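Long-range contacts in Alpha/beta hydrolase (PDB 6KMO), which probably hydrolyses carboxylic ester bonds, as an esterase or lipase of the alpha/beta hydrolase fold: residues Glu54-Leu59 with Gly109-Asp114; Gly178-Gly183 with Ile306-Leu311; Ala213-Ala218 with Met233-Trp238; Tyr227-Asn232 with Glu275-Arg280; Thr269-Ala274 with Val297-Tyr302. The protein carries 2 engineered substitutions. All coordinates share one frame; numbering follows the deposited sequence.

Contact 1 (Glu54-Leu59 with Gly109-Asp114); sequences EARQVL and GWVLGD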
# COMPACT_ATOMS: atom_id res chain seq x y z
N GLU A 54 12.13 27.21 -18.69
CA GLU A 54 12.83 27.26 -17.41
C GLU A 54 12.28 26.21 -16.46
O GLU A 54 13.05 25.52 -15.77
CB GLU A 54 12.67 28.65 -16.80
CG GLU A 54 13.47 29.74 -17.50
CD GLU A 54 13.09 31.13 -17.05
OE1 GLU A 54 11.98 31.33 -16.52
OE2 GLU A 54 13.92 32.05 -17.24
N ALA A 55 10.95 26.09 -16.38
CA ALA A 55 10.34 25.13 -15.47
C ALA A 55 10.70 23.70 -15.86
O ALA A 55 10.99 22.87 -14.99
CB ALA A 55 8.82 25.31 -15.49
N ARG A 56 10.71 23.40 -17.15
CA ARG A 56 11.08 22.07 -17.60
C ARG A 56 12.49 21.72 -17.15
O ARG A 56 12.75 20.58 -16.74
CB ARG A 56 10.97 21.98 -19.12
CG ARG A 56 9.54 21.95 -19.60
CD ARG A 56 9.39 22.26 -21.08
NE ARG A 56 7.96 22.35 -21.38
CZ ARG A 56 7.41 22.94 -22.43
NH1 ARG A 56 8.14 23.51 -23.37
NH2 ARG A 56 6.09 22.94 -22.54
N GLN A 57 13.40 22.68 -17.20
CA GLN A 57 14.79 22.43 -16.82
C GLN A 57 14.93 22.10 -15.34
O GLN A 57 15.85 21.36 -14.96
CB GLN A 57 15.66 23.63 -17.21
CG GLN A 57 15.79 23.78 -18.72
CD GLN A 57 16.45 25.07 -19.14
OE1 GLN A 57 16.14 26.14 -18.63
NE2 GLN A 57 17.37 24.96 -20.10
N VAL A 58 14.03 22.61 -14.50
CA VAL A 58 14.06 22.27 -13.08
C VAL A 58 13.88 20.77 -12.89
O VAL A 58 14.64 20.11 -12.18
CB VAL A 58 13.00 23.07 -12.30
CG1 VAL A 58 12.94 22.60 -10.85
CG2 VAL A 58 13.30 24.56 -12.37
N LEU A 59 12.85 20.20 -13.53
CA LEU A 59 12.62 18.77 -13.37
C LEU A 59 13.71 17.96 -14.07
O LEU A 59 14.17 16.95 -13.54
CB LEU A 59 11.23 18.39 -13.87
CG LEU A 59 10.87 16.92 -13.70
CD1 LEU A 59 10.83 16.50 -12.24
CD2 LEU A 59 9.54 16.64 -14.39
N GLY A 109 2.42 18.07 -14.74
CA GLY A 109 1.52 19.20 -14.89
C GLY A 109 1.24 19.60 -16.31
O GLY A 109 0.88 20.77 -16.56
N TRP A 110 1.41 18.67 -17.26
CA TRP A 110 1.27 18.85 -18.70
C TRP A 110 2.40 19.69 -19.30
O TRP A 110 2.80 19.46 -20.44
CB TRP A 110 -0.11 19.40 -19.08
CG TRP A 110 -1.23 18.49 -18.66
CD1 TRP A 110 -1.57 17.28 -19.19
CD2 TRP A 110 -2.17 18.72 -17.59
NE1 TRP A 110 -2.64 16.74 -18.54
CE2 TRP A 110 -3.04 17.61 -17.56
CE3 TRP A 110 -2.35 19.76 -16.67
CZ2 TRP A 110 -4.08 17.51 -16.65
CZ3 TRP A 110 -3.39 19.66 -15.78
CH2 TRP A 110 -4.25 18.55 -15.77
N VAL A 111 2.94 20.63 -18.53
CA VAL A 111 4.04 21.48 -18.98
C VAL A 111 5.37 20.74 -18.92
O VAL A 111 6.19 20.85 -19.84
CB VAL A 111 4.06 22.77 -18.14
CG1 VAL A 111 5.20 23.67 -18.60
CG2 VAL A 111 2.75 23.50 -18.22
N LEU A 112 5.62 20.00 -17.84
CA LEU A 112 6.91 19.37 -17.58
C LEU A 112 6.88 17.89 -17.93
O LEU A 112 5.84 17.29 -18.19
CB LEU A 112 7.28 19.50 -16.10
CG LEU A 112 6.93 20.78 -15.35
CD1 LEU A 112 7.34 20.62 -13.88
CD2 LEU A 112 7.60 21.98 -15.98
N GLY A 113 8.05 17.29 -17.89
CA GLY A 113 8.17 15.85 -18.00
C GLY A 113 8.41 15.38 -19.41
O GLY A 113 8.19 16.08 -20.40
N ASP A 114 8.86 14.13 -19.49
CA ASP A 114 9.32 13.46 -20.71
C ASP A 114 9.78 12.07 -20.30
O ASP A 114 9.58 11.65 -19.15
CB ASP A 114 10.44 14.26 -21.38
CG ASP A 114 11.66 14.44 -20.52
OD1 ASP A 114 11.81 13.74 -19.51
OD2 ASP A 114 12.53 15.27 -20.90
O HOH W 1 10.64 18.60 -17.72
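Arg56 makes the polar grip: its NE donates to Val111 O over 2.8 Å, nearly straight at 167°, with the oxygen close to the guanidinium plane and the donor standing above the carbonyl plane. NH2 adds only a weak bond to the same oxygen. The arginine suits this place because its chain, extended from CG to NE, carries the charge from the side of the helix to a loop carbonyl, crossing Val111 at about a right angle. Next to this bond, Leu112 sends CD2 onto Ala55 CB (3.6 Å), a small residue that lets the loop come close to the helix, while Leu59 CD2 rests 4.0 Å from Leu112 CB. A water accepts from Gly113 N and donates to Arg56 O. Helix 52-63 is thus fastened to the loop that follows strand 99-105 of the alpha/beta hydrolase fold and leads into helix 115-129. Further out, Glu143 forms a salt bridge with Arg56 NH2, and Trp236 and Phe237 of helix 231-241 pack against Ala55 and Leu112, respectively.

Contact 2 (Gly178-Gly183 with Ile306-Leu311); sequences GNSVGG and IHDYGL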
# COMPACT_ATOMS: atom_id res chain seq x y z
N GLY A 178 0.17 5.70 -14.71
CA GLY A 178 0.70 7.05 -14.82
C GLY A 178 0.72 7.74 -13.47
O GLY A 178 -0.07 7.42 -12.58
N ASN A 179 1.62 8.72 -13.37
CA ASN A 179 1.78 9.51 -12.14
C ASN A 179 1.27 10.93 -12.35
O ASN A 179 1.55 11.56 -13.37
CB ASN A 179 3.25 9.59 -11.69
CG ASN A 179 4.18 10.15 -12.74
OD1 ASN A 179 4.27 9.64 -13.86
ND2 ASN A 179 4.92 11.20 -12.39
N SER A 180 0.50 11.43 -11.37
CA SER A 180 0.12 12.84 -11.33
C SER A 180 -0.86 13.16 -12.46
O SER A 180 -1.92 12.53 -12.55
CB SER A 180 1.36 13.71 -11.31
OG SER A 180 2.31 13.21 -10.38
N VAL A 181 -0.53 14.09 -13.36
CA VAL A 181 -1.38 14.28 -14.54
C VAL A 181 -1.35 13.03 -15.41
O VAL A 181 -2.28 12.81 -16.20
CB VAL A 181 -1.09 15.54 -15.37
CG1 VAL A 181 -1.29 16.81 -14.55
CG2 VAL A 181 0.27 15.49 -16.07
N GLY A 182 -0.30 12.21 -15.30
CA GLY A 182 -0.31 10.92 -15.96
C GLY A 182 -1.35 9.98 -15.39
O GLY A 182 -1.93 9.17 -16.12
N GLY A 183 -1.60 10.07 -14.08
CA GLY A 183 -2.71 9.32 -13.50
C GLY A 183 -4.07 9.84 -13.95
O GLY A 183 -5.01 9.07 -14.16
N ILE A 306 5.57 13.02 0.08
CA ILE A 306 5.12 14.14 -0.72
C ILE A 306 4.66 13.66 -2.09
O ILE A 306 4.93 12.54 -2.51
CB ILE A 306 6.23 15.21 -0.88
CG1 ILE A 306 7.50 14.58 -1.45
CG2 ILE A 306 6.48 15.92 0.43
CD1 ILE A 306 8.51 15.59 -1.90
N HIS A 307 3.98 14.55 -2.80
CA HIS A 307 3.67 14.34 -4.21
C HIS A 307 4.90 13.87 -4.97
O HIS A 307 6.01 14.37 -4.78
CB HIS A 307 3.17 15.66 -4.81
CG HIS A 307 2.70 15.52 -6.22
ND1 HIS A 307 1.55 14.86 -6.55
CD2 HIS A 307 3.30 15.88 -7.38
CE1 HIS A 307 1.42 14.86 -7.88
NE2 HIS A 307 2.47 15.47 -8.40
N ASP A 308 4.71 12.92 -5.88
CA ASP A 308 5.78 12.44 -6.76
C ASP A 308 6.89 11.74 -5.99
O ASP A 308 8.02 11.62 -6.48
CB ASP A 308 6.35 13.56 -7.65
CG ASP A 308 5.71 13.61 -9.02
OD1 ASP A 308 5.20 12.58 -9.55
OD2 ASP A 308 5.77 14.71 -9.63
N TYR A 309 6.56 11.15 -4.84
CA TYR A 309 7.57 10.42 -4.07
C TYR A 309 8.22 9.35 -4.93
O TYR A 309 9.44 9.16 -4.87
CB TYR A 309 6.98 9.82 -2.79
CG TYR A 309 5.79 8.87 -2.94
CD1 TYR A 309 4.51 9.35 -2.90
CD2 TYR A 309 5.97 7.50 -3.09
CE1 TYR A 309 3.41 8.51 -3.03
CE2 TYR A 309 4.88 6.63 -3.23
CZ TYR A 309 3.60 7.16 -3.18
OH TYR A 309 2.47 6.37 -3.34
N GLY A 310 7.44 8.65 -5.76
CA GLY A 310 8.01 7.59 -6.58
C GLY A 310 8.68 8.05 -7.85
O GLY A 310 9.32 7.23 -8.52
N LEU A 311 8.52 9.31 -8.23
CA LEU A 311 9.19 9.86 -9.40
C LEU A 311 10.56 10.43 -9.06
O LEU A 311 11.54 10.15 -9.75
CB LEU A 311 8.35 10.99 -10.01
CG LEU A 311 9.04 11.80 -11.11
CD1 LEU A 311 9.29 10.93 -12.33
CD2 LEU A 311 8.23 13.03 -11.49
O HOH W 2 4.48 14.31 -11.86
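Asp308 OD1 is the best-held polar atom, gripped by two hydrogen bonds: one from Asn179 ND2 and one from Trp208 NE1. Asn179 approaches at 3.2 Å from ND2 to OD1, nearly straight at 164°, with the oxygen in the amide plane and offering its syn lone pair; its ND2 is also bonded to His118. The other carboxylate oxygen, OD2, accepts from a water that also bonds Ser180 OG. Ser180 OG lies 3.0 Å from His307 NE2 and 3.1 Å from Asp308 OD1. The sequence Gly-Asn-Ser-Val-Gly between strand 174-179 and helix 181-195 fits the nucleophile elbow of alpha/beta hydrolases, so Ser180 is probably the nucleophile and His307 the base. The strained backbone of Ser180, phi 70°, thrusts its hydroxyl toward His307. The glycines suit the tight turn: a CB on Gly178 would clash with Gly182 O, and one on Gly182 with Asn179 O. His307 has CG anti to its backbone N (chi1 -175°), and its ND1 is bonded to Asp277, which would help orient and polarise the imidazole.

Contact 3 (Ala213-Ala218 with Met233-Trp238); sequences ANFDTA and MMKWFW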
# COMPACT_ATOMS: atom_id res chain seq x y z
N ALA A 213 -10.14 19.82 -11.49
CA ALA A 213 -9.68 21.20 -11.63
C ALA A 213 -10.34 22.07 -10.56
O ALA A 213 -11.16 22.95 -10.83
CB ALA A 213 -9.97 21.73 -13.02
N ASN A 214 -10.01 21.78 -9.31
CA ASN A 214 -10.46 22.54 -8.15
C ASN A 214 -9.30 22.56 -7.17
O ASN A 214 -8.44 21.68 -7.21
CB ASN A 214 -11.70 21.95 -7.50
CG ASN A 214 -12.97 22.42 -8.16
OD1 ASN A 214 -13.21 23.63 -8.32
ND2 ASN A 214 -13.78 21.48 -8.58
N PHE A 215 -9.27 23.58 -6.31
CA PHE A 215 -8.08 23.88 -5.52
C PHE A 215 -8.42 24.12 -4.05
O PHE A 215 -7.65 24.79 -3.34
CB PHE A 215 -7.35 25.09 -6.13
CG PHE A 215 -7.16 24.94 -7.61
CD1 PHE A 215 -6.19 24.09 -8.08
CD2 PHE A 215 -7.98 25.59 -8.51
CE1 PHE A 215 -6.01 23.91 -9.42
CE2 PHE A 215 -7.82 25.41 -9.86
CZ PHE A 215 -6.83 24.55 -10.32
N ASP A 216 -9.50 23.51 -3.59
CA ASP A 216 -10.10 23.84 -2.30
C ASP A 216 -10.35 22.63 -1.41
O ASP A 216 -11.08 22.76 -0.42
CB ASP A 216 -11.41 24.60 -2.52
CG ASP A 216 -12.39 23.84 -3.43
OD1 ASP A 216 -13.52 24.35 -3.62
OD2 ASP A 216 -12.06 22.74 -3.97
N THR A 217 -9.79 21.47 -1.72
CA THR A 217 -9.90 20.35 -0.79
C THR A 217 -9.08 20.63 0.47
O THR A 217 -8.20 21.50 0.50
CB THR A 217 -9.42 19.05 -1.46
OG1 THR A 217 -8.03 19.15 -1.75
CG2 THR A 217 -10.21 18.77 -2.74
N ALA A 218 -9.35 19.85 1.52
CA ALA A 218 -8.60 20.03 2.75
C ALA A 218 -7.11 19.83 2.53
O ALA A 218 -6.28 20.58 3.06
CB ALA A 218 -9.13 19.10 3.84
N MET A 233 1.43 26.13 -8.20
CA MET A 233 1.90 25.31 -9.31
C MET A 233 0.73 24.59 -9.98
O MET A 233 0.63 24.56 -11.21
CB MET A 233 2.95 24.30 -8.83
CG MET A 233 4.34 24.91 -8.59
SD MET A 233 5.49 23.88 -7.52
CE MET A 233 5.76 22.48 -8.59
N MET A 234 -0.15 23.99 -9.18
CA MET A 234 -1.28 23.28 -9.75
C MET A 234 -2.18 24.20 -10.56
O MET A 234 -2.67 23.83 -11.64
CB MET A 234 -2.08 22.57 -8.66
CG MET A 234 -1.50 21.22 -8.21
SD MET A 234 -1.14 19.96 -9.55
CE MET A 234 -2.71 20.08 -10.51
N LYS A 235 -2.42 25.42 -10.07
CA LYS A 235 -3.23 26.37 -10.82
C LYS A 235 -2.56 26.73 -12.14
O LYS A 235 -3.23 26.84 -13.18
CB LYS A 235 -3.49 27.62 -9.99
CG LYS A 235 -4.45 27.41 -8.84
CD LYS A 235 -4.63 28.68 -8.01
CE LYS A 235 -5.64 28.47 -6.92
NZ LYS A 235 -5.83 29.70 -6.08
N TRP A 236 -1.24 26.91 -12.12
CA TRP A 236 -0.48 27.23 -13.33
C TRP A 236 -0.53 26.07 -14.33
O TRP A 236 -0.68 26.28 -15.54
CB TRP A 236 0.96 27.56 -12.94
CG TRP A 236 1.84 28.05 -14.03
CD1 TRP A 236 1.71 29.21 -14.74
CD2 TRP A 236 3.03 27.42 -14.52
NE1 TRP A 236 2.72 29.33 -15.64
CE2 TRP A 236 3.55 28.24 -15.53
CE3 TRP A 236 3.70 26.23 -14.21
CZ2 TRP A 236 4.71 27.93 -16.22
CZ3 TRP A 236 4.84 25.92 -14.91
CH2 TRP A 236 5.34 26.77 -15.90
N PHE A 237 -0.34 24.85 -13.84
CA PHE A 237 -0.41 23.69 -14.72
C PHE A 237 -1.78 23.62 -15.40
O PHE A 237 -1.87 23.49 -16.63
CB PHE A 237 -0.15 22.42 -13.92
CG PHE A 237 1.27 22.26 -13.39
CD1 PHE A 237 2.39 22.71 -14.10
CD2 PHE A 237 1.48 21.60 -12.19
CE1 PHE A 237 3.66 22.53 -13.60
CE2 PHE A 237 2.76 21.40 -11.70
CZ PHE A 237 3.85 21.86 -12.40
N TRP A 238 -2.85 23.71 -14.62
CA TRP A 238 -4.19 23.69 -15.19
C TRP A 238 -4.38 24.83 -16.18
O TRP A 238 -5.01 24.65 -17.23
CB TRP A 238 -5.23 23.74 -14.07
CG TRP A 238 -5.64 22.41 -13.55
CD1 TRP A 238 -5.31 21.86 -12.34
CD2 TRP A 238 -6.47 21.46 -14.22
NE1 TRP A 238 -5.88 20.60 -12.23
CE2 TRP A 238 -6.61 20.34 -13.36
CE3 TRP A 238 -7.11 21.44 -15.47
CZ2 TRP A 238 -7.37 19.23 -13.71
CZ3 TRP A 238 -7.86 20.32 -15.81
CH2 TRP A 238 -7.98 19.23 -14.93
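The loop 213-218 runs beside helix 231-241 with no hydrogen bond between the two segments, its backbone nearest at Ala213 and Trp238, whose CA atoms are 7.0 Å apart. Two CH-pi contacts carry the join. Ala213 sets its methyl over the six-membered ring of Trp238, CB standing 3.4 Å from the ring centroid and almost exactly on the normal; a methyl is small enough to point its hydrogens straight into the indole face, and Ala213 CA lies over the same face. Phe215 in turn offers a face to Lys235, whose CG sits 3.7 Å from the ring centroid, again close to the normal. The lysine chain is extended beyond CG, so CE also passes alongside, 3.9 Å from Phe215 CB, and the aliphatic stem serves as an apolar cover on the exposed flank. These residues join the loop after strand 203-207 of the alpha/beta hydrolase fold to helix 231-241. Trp238 CD1 lies at the rim of the phenyl, 3.6 Å from Phe215 CE1, and the two rings meet obliquely with their planes 77° apart. The phenyl CG lies anti to the carbonyl carbon (chi1 -49°), which swings the ring toward the helix. Deeper in, Met234 CB approaches Phe215 CE1 at 4.2 Å. Trp110 meets the Trp238 ring edge-to-face, and Arg248 of helix 245-248 touches Ala213, Phe215 and Trp238.

Contact 4 (Tyr227-Asn232 with Glu275-Arg280); sequences YFLSKN and ELDVLR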
# COMPACT_ATOMS: atom_id res chain seq x y z
N TYR A 227 5.74 21.73 0.27
CA TYR A 227 5.81 20.29 0.06
C TYR A 227 6.10 19.96 -1.39
O TYR A 227 5.57 18.97 -1.94
CB TYR A 227 4.54 19.63 0.58
CG TYR A 227 4.33 19.88 2.06
CD1 TYR A 227 4.85 19.01 3.01
CD2 TYR A 227 3.63 20.99 2.50
CE1 TYR A 227 4.66 19.25 4.37
CE2 TYR A 227 3.44 21.24 3.85
CZ TYR A 227 3.97 20.36 4.78
OH TYR A 227 3.79 20.60 6.14
N PHE A 228 7.01 20.73 -1.99
CA PHE A 228 7.33 20.72 -3.42
C PHE A 228 6.12 21.17 -4.24
O PHE A 228 6.00 22.35 -4.58
CB PHE A 228 7.90 19.38 -3.89
CG PHE A 228 8.69 19.47 -5.19
CD1 PHE A 228 8.69 20.63 -5.95
CD2 PHE A 228 9.40 18.38 -5.66
CE1 PHE A 228 9.40 20.70 -7.15
CE2 PHE A 228 10.11 18.44 -6.85
CZ PHE A 228 10.11 19.60 -7.59
N LEU A 229 5.21 20.26 -4.56
CA LEU A 229 4.09 20.65 -5.39
C LEU A 229 3.23 21.63 -4.60
O LEU A 229 2.71 21.29 -3.54
CB LEU A 229 3.25 19.45 -5.81
CG LEU A 229 1.98 19.80 -6.59
CD1 LEU A 229 2.36 20.43 -7.92
CD2 LEU A 229 1.12 18.57 -6.80
N SER A 230 3.05 22.84 -5.13
CA SER A 230 2.26 23.85 -4.45
C SER A 230 0.90 24.05 -5.11
O SER A 230 0.66 23.66 -6.26
CB SER A 230 2.99 25.19 -4.46
OG SER A 230 3.00 25.68 -5.79
N LYS A 231 -0.01 24.69 -4.38
CA LYS A 231 -1.30 25.08 -4.95
C LYS A 231 -1.11 25.98 -6.17
O LYS A 231 -1.76 25.79 -7.20
CB LYS A 231 -2.17 25.77 -3.89
CG LYS A 231 -3.53 26.19 -4.41
CD LYS A 231 -4.36 26.89 -3.32
CE LYS A 231 -4.84 25.91 -2.28
NZ LYS A 231 -5.77 26.59 -1.32
N ASN A 232 -0.20 26.96 -6.07
CA ASN A 232 -0.01 27.86 -7.21
C ASN A 232 0.57 27.12 -8.42
O ASN A 232 0.25 27.47 -9.56
CB ASN A 232 0.88 29.03 -6.82
CG ASN A 232 0.14 30.08 -6.04
OD1 ASN A 232 -1.07 30.09 -6.00
ND2 ASN A 232 0.89 30.96 -5.40
N GLU A 275 0.54 11.10 1.64
CA GLU A 275 -0.11 11.74 2.78
C GLU A 275 0.01 13.26 2.73
O GLU A 275 -0.93 13.97 3.10
CB GLU A 275 0.46 11.21 4.10
CG GLU A 275 -0.14 11.87 5.35
CD GLU A 275 0.52 11.44 6.64
OE1 GLU A 275 1.71 11.05 6.64
OE2 GLU A 275 -0.20 11.49 7.66
N LEU A 276 1.15 13.79 2.29
CA LEU A 276 1.41 15.23 2.34
C LEU A 276 1.44 15.79 0.93
O LEU A 276 2.48 16.27 0.47
CB LEU A 276 2.71 15.52 3.11
CG LEU A 276 2.67 15.08 4.59
CD1 LEU A 276 3.40 13.77 4.76
CD2 LEU A 276 3.25 16.15 5.51
N ASP A 277 0.31 15.73 0.23
CA ASP A 277 0.16 16.11 -1.17
C ASP A 277 -1.16 16.86 -1.30
O ASP A 277 -2.19 16.39 -0.83
CB ASP A 277 0.15 14.83 -2.02
CG ASP A 277 0.06 15.06 -3.53
OD1 ASP A 277 -0.17 16.19 -4.00
OD2 ASP A 277 0.25 14.05 -4.27
N VAL A 278 -1.12 18.04 -1.94
CA VAL A 278 -2.35 18.77 -2.21
C VAL A 278 -3.39 17.90 -2.91
O VAL A 278 -4.59 18.06 -2.68
CB VAL A 278 -2.10 20.07 -3.01
CG1 VAL A 278 -1.30 21.07 -2.18
CG2 VAL A 278 -1.42 19.80 -4.34
N LEU A 279 -2.95 16.98 -3.77
CA LEU A 279 -3.83 16.12 -4.56
C LEU A 279 -4.35 14.91 -3.79
O LEU A 279 -5.15 14.15 -4.32
CB LEU A 279 -3.08 15.62 -5.79
CG LEU A 279 -2.49 16.69 -6.71
CD1 LEU A 279 -1.73 15.99 -7.82
CD2 LEU A 279 -3.55 17.63 -7.24
N ARG A 280 -3.91 14.70 -2.55
CA ARG A 280 -4.28 13.48 -1.84
C ARG A 280 -5.79 13.28 -1.79
O ARG A 280 -6.30 12.21 -2.13
CB ARG A 280 -3.73 13.56 -0.42
CG ARG A 280 -4.02 12.35 0.43
CD ARG A 280 -3.77 12.68 1.88
NE ARG A 280 -4.78 13.57 2.41
CZ ARG A 280 -4.67 14.24 3.55
NH1 ARG A 280 -3.56 14.19 4.27
NH2 ARG A 280 -5.69 14.97 3.98
O HOH W 3 3.51 17.19 -1.78
O HOH W 4 1.50 18.92 -2.65
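The tight part is a small apolar cluster round Leu229, whose CD2 meets Val278 CG2 at 3.7 Å and Leu279 CD1 at 4.0 Å. Leu229 has CG anti to its backbone N (chi1 175°), which turns the branch into the corner made by these two residues; branched aliphatic chains suit it. At the other end, Tyr227 CE1 touches Leu276 CD2 at 3.6 Å, approaching obliquely. Between these ends the backbones are looser and bridged by water: one water lies 2.7 Å from Tyr227 O and 2.6 Å from Leu276 O, and another accepts from Val278 N and lies 2.8 Å from Leu229 O. Asp277 follows strand 269-274, where alpha/beta hydrolases carry the triad acid, and it is probably that acid here; OD2 faces His307. Its OD1 accepts from Leu279 N over 2.9 Å, a capping bond met from above the carboxylate plane that would hold the group in place. Leu229 CD2 lies beside OD1, at 3.9 Å, so a poorly solvated carboxylate would probably favour a charged His307.

Contact 5 (Thr269-Ala274 with Val297-Tyr302); sequences TLIQTA and VTVTRY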
# COMPACT_ATOMS: atom_id res chain seq x y z
N THR A 269 -8.77 -0.96 -10.67
CA THR A 269 -7.88 0.17 -10.44
C THR A 269 -7.17 0.10 -9.10
O THR A 269 -7.76 -0.32 -8.09
CB THR A 269 -8.69 1.48 -10.53
OG1 THR A 269 -9.18 1.66 -11.86
CG2 THR A 269 -7.89 2.70 -10.17
N LEU A 270 -5.91 0.52 -9.10
CA LEU A 270 -5.14 0.81 -7.90
C LEU A 270 -4.84 2.30 -7.92
O LEU A 270 -4.34 2.82 -8.93
CB LEU A 270 -3.82 0.04 -7.89
CG LEU A 270 -2.83 0.45 -6.79
CD1 LEU A 270 -3.37 0.16 -5.40
CD2 LEU A 270 -1.52 -0.28 -6.98
N ILE A 271 -5.13 3.00 -6.81
CA ILE A 271 -4.73 4.39 -6.63
C ILE A 271 -3.77 4.45 -5.46
O ILE A 271 -4.09 3.95 -4.38
CB ILE A 271 -5.95 5.29 -6.36
CG1 ILE A 271 -6.89 5.32 -7.54
CG2 ILE A 271 -5.49 6.71 -6.01
CD1 ILE A 271 -8.27 5.91 -7.26
N GLN A 272 -2.60 5.05 -5.67
CA GLN A 272 -1.72 5.39 -4.55
C GLN A 272 -1.82 6.89 -4.30
O GLN A 272 -1.82 7.68 -5.25
CB GLN A 272 -0.25 5.06 -4.83
CG GLN A 272 0.02 3.59 -5.10
CD GLN A 272 1.49 3.22 -4.97
OE1 GLN A 272 2.37 4.08 -4.90
NE2 GLN A 272 1.76 1.91 -4.96
N THR A 273 -1.90 7.28 -3.03
CA THR A 273 -1.83 8.69 -2.68
C THR A 273 -0.69 8.92 -1.69
O THR A 273 -0.24 8.01 -0.99
CB THR A 273 -3.15 9.20 -2.10
OG1 THR A 273 -3.41 8.47 -0.91
CG2 THR A 273 -4.29 9.09 -3.11
N ALA A 274 -0.22 10.16 -1.67
CA ALA A 274 0.80 10.61 -0.73
C ALA A 274 0.12 11.37 0.40
O ALA A 274 -0.74 12.22 0.15
CB ALA A 274 1.79 11.52 -1.43
N VAL A 297 -11.60 -1.54 -6.85
CA VAL A 297 -10.62 -0.48 -6.65
C VAL A 297 -9.97 -0.60 -5.28
O VAL A 297 -10.64 -0.85 -4.26
CB VAL A 297 -11.24 0.91 -6.89
CG1 VAL A 297 -12.42 1.15 -5.97
CG2 VAL A 297 -10.19 1.99 -6.70
N THR A 298 -8.66 -0.40 -5.25
CA THR A 298 -7.86 -0.35 -4.03
C THR A 298 -7.27 1.04 -3.94
O THR A 298 -6.73 1.55 -4.93
CB THR A 298 -6.72 -1.38 -4.12
OG1 THR A 298 -7.26 -2.69 -4.27
CG2 THR A 298 -5.86 -1.35 -2.88
N VAL A 299 -7.37 1.65 -2.76
CA VAL A 299 -6.78 2.97 -2.51
C VAL A 299 -5.81 2.85 -1.35
O VAL A 299 -6.21 2.48 -0.24
CB VAL A 299 -7.84 4.03 -2.20
CG1 VAL A 299 -7.19 5.38 -1.93
CG2 VAL A 299 -8.84 4.16 -3.36
N THR A 300 -4.53 3.15 -1.61
CA THR A 300 -3.48 3.05 -0.61
C THR A 300 -2.84 4.41 -0.42
O THR A 300 -2.28 4.98 -1.37
CB THR A 300 -2.38 2.07 -1.03
OG1 THR A 300 -2.94 0.85 -1.51
CG2 THR A 300 -1.43 1.77 0.12
N ARG A 301 -2.89 4.93 0.80
CA ARG A 301 -2.18 6.14 1.17
C ARG A 301 -0.84 5.77 1.79
O ARG A 301 -0.80 4.98 2.74
CB ARG A 301 -3.00 6.94 2.19
CG ARG A 301 -2.33 8.22 2.68
CD ARG A 301 -3.02 8.81 3.88
NE ARG A 301 -4.29 9.43 3.52
CZ ARG A 301 -4.94 10.30 4.27
NH1 ARG A 301 -4.46 10.63 5.46
NH2 ARG A 301 -6.07 10.83 3.84
N TYR A 302 0.24 6.33 1.27
CA TYR A 302 1.58 6.11 1.79
C TYR A 302 1.93 7.28 2.70
O TYR A 302 2.01 8.43 2.26
CB TYR A 302 2.60 5.90 0.66
CG TYR A 302 2.43 4.54 0.01
CD1 TYR A 302 1.46 4.33 -0.94
CD2 TYR A 302 3.21 3.46 0.39
CE1 TYR A 302 1.26 3.08 -1.51
CE2 TYR A 302 3.03 2.20 -0.18
CZ TYR A 302 2.05 2.03 -1.14
OH TYR A 302 1.83 0.80 -1.73
O HOH W 5 -7.31 -2.97 -7.23
O HOH W 6 -0.42 0.45 -3.45
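With CG anti to the carbonyl carbon in both Gln272 (chi1 -60°) and Tyr302 (chi1 -73°), the amide and the phenol ring rise on the same side of the sheet and lie next to one another. Gln272 CD comes 3.5 Å from Tyr302 CE1, the planes 39° apart. A water donates to Tyr302 OH and is bonded to Thr300 OG1; outside, Gln272 OE1 accepts from Tyr309 and Tyr302 OH is bonded to Gln327. Strands 269-274 and 297-302 run parallel, the ends of a beta-alpha-beta crossover through helix 280-292, zipped by five backbone bonds such as Tyr302 N to Thr273 O (2.9 Å). On the face with Ile271, Val297 and Val299, beta-branched residues suit an extended chain, and Ile271 CD1 approaches Val299 CG2 at 4.3 Å. Thr273 OG1, in the crowded position between N and carbonyl carbon, lies 3.5 Å from Arg301 CB; Glu284 accepts a hydrogen bond from Thr273 OG1 and forms a salt bridge with Arg301. Residues 300-302 pair antiparallel with a strand of the second subunit, which continues the sheet.

Overall arrangement
Contact 2 lies about 4 Å from the centre of the chain and holds the probable nucleophile and histidine; contact 4, its centre about 11 Å away, supplies the probable acid through Asp277 OD2, 2.7 Å from His307 ND1, and Leu229 CD2 packs 3.5 Å from His307 CG. Contact 5 touches the loop that carries His307, Tyr309 OH lying 2.8 Å from Gln272 OE1, and passes straight into contact 4, where Glu275 follows Ala274. Contacts 3 and 4 share helix 231-241, their centres about 9 Å apart. Contact 1 abuts contact 2 where Trp110 meets Val181, and contact 3 where Trp110 meets Trp238, but stands about 25 Å from contact 5, between centres.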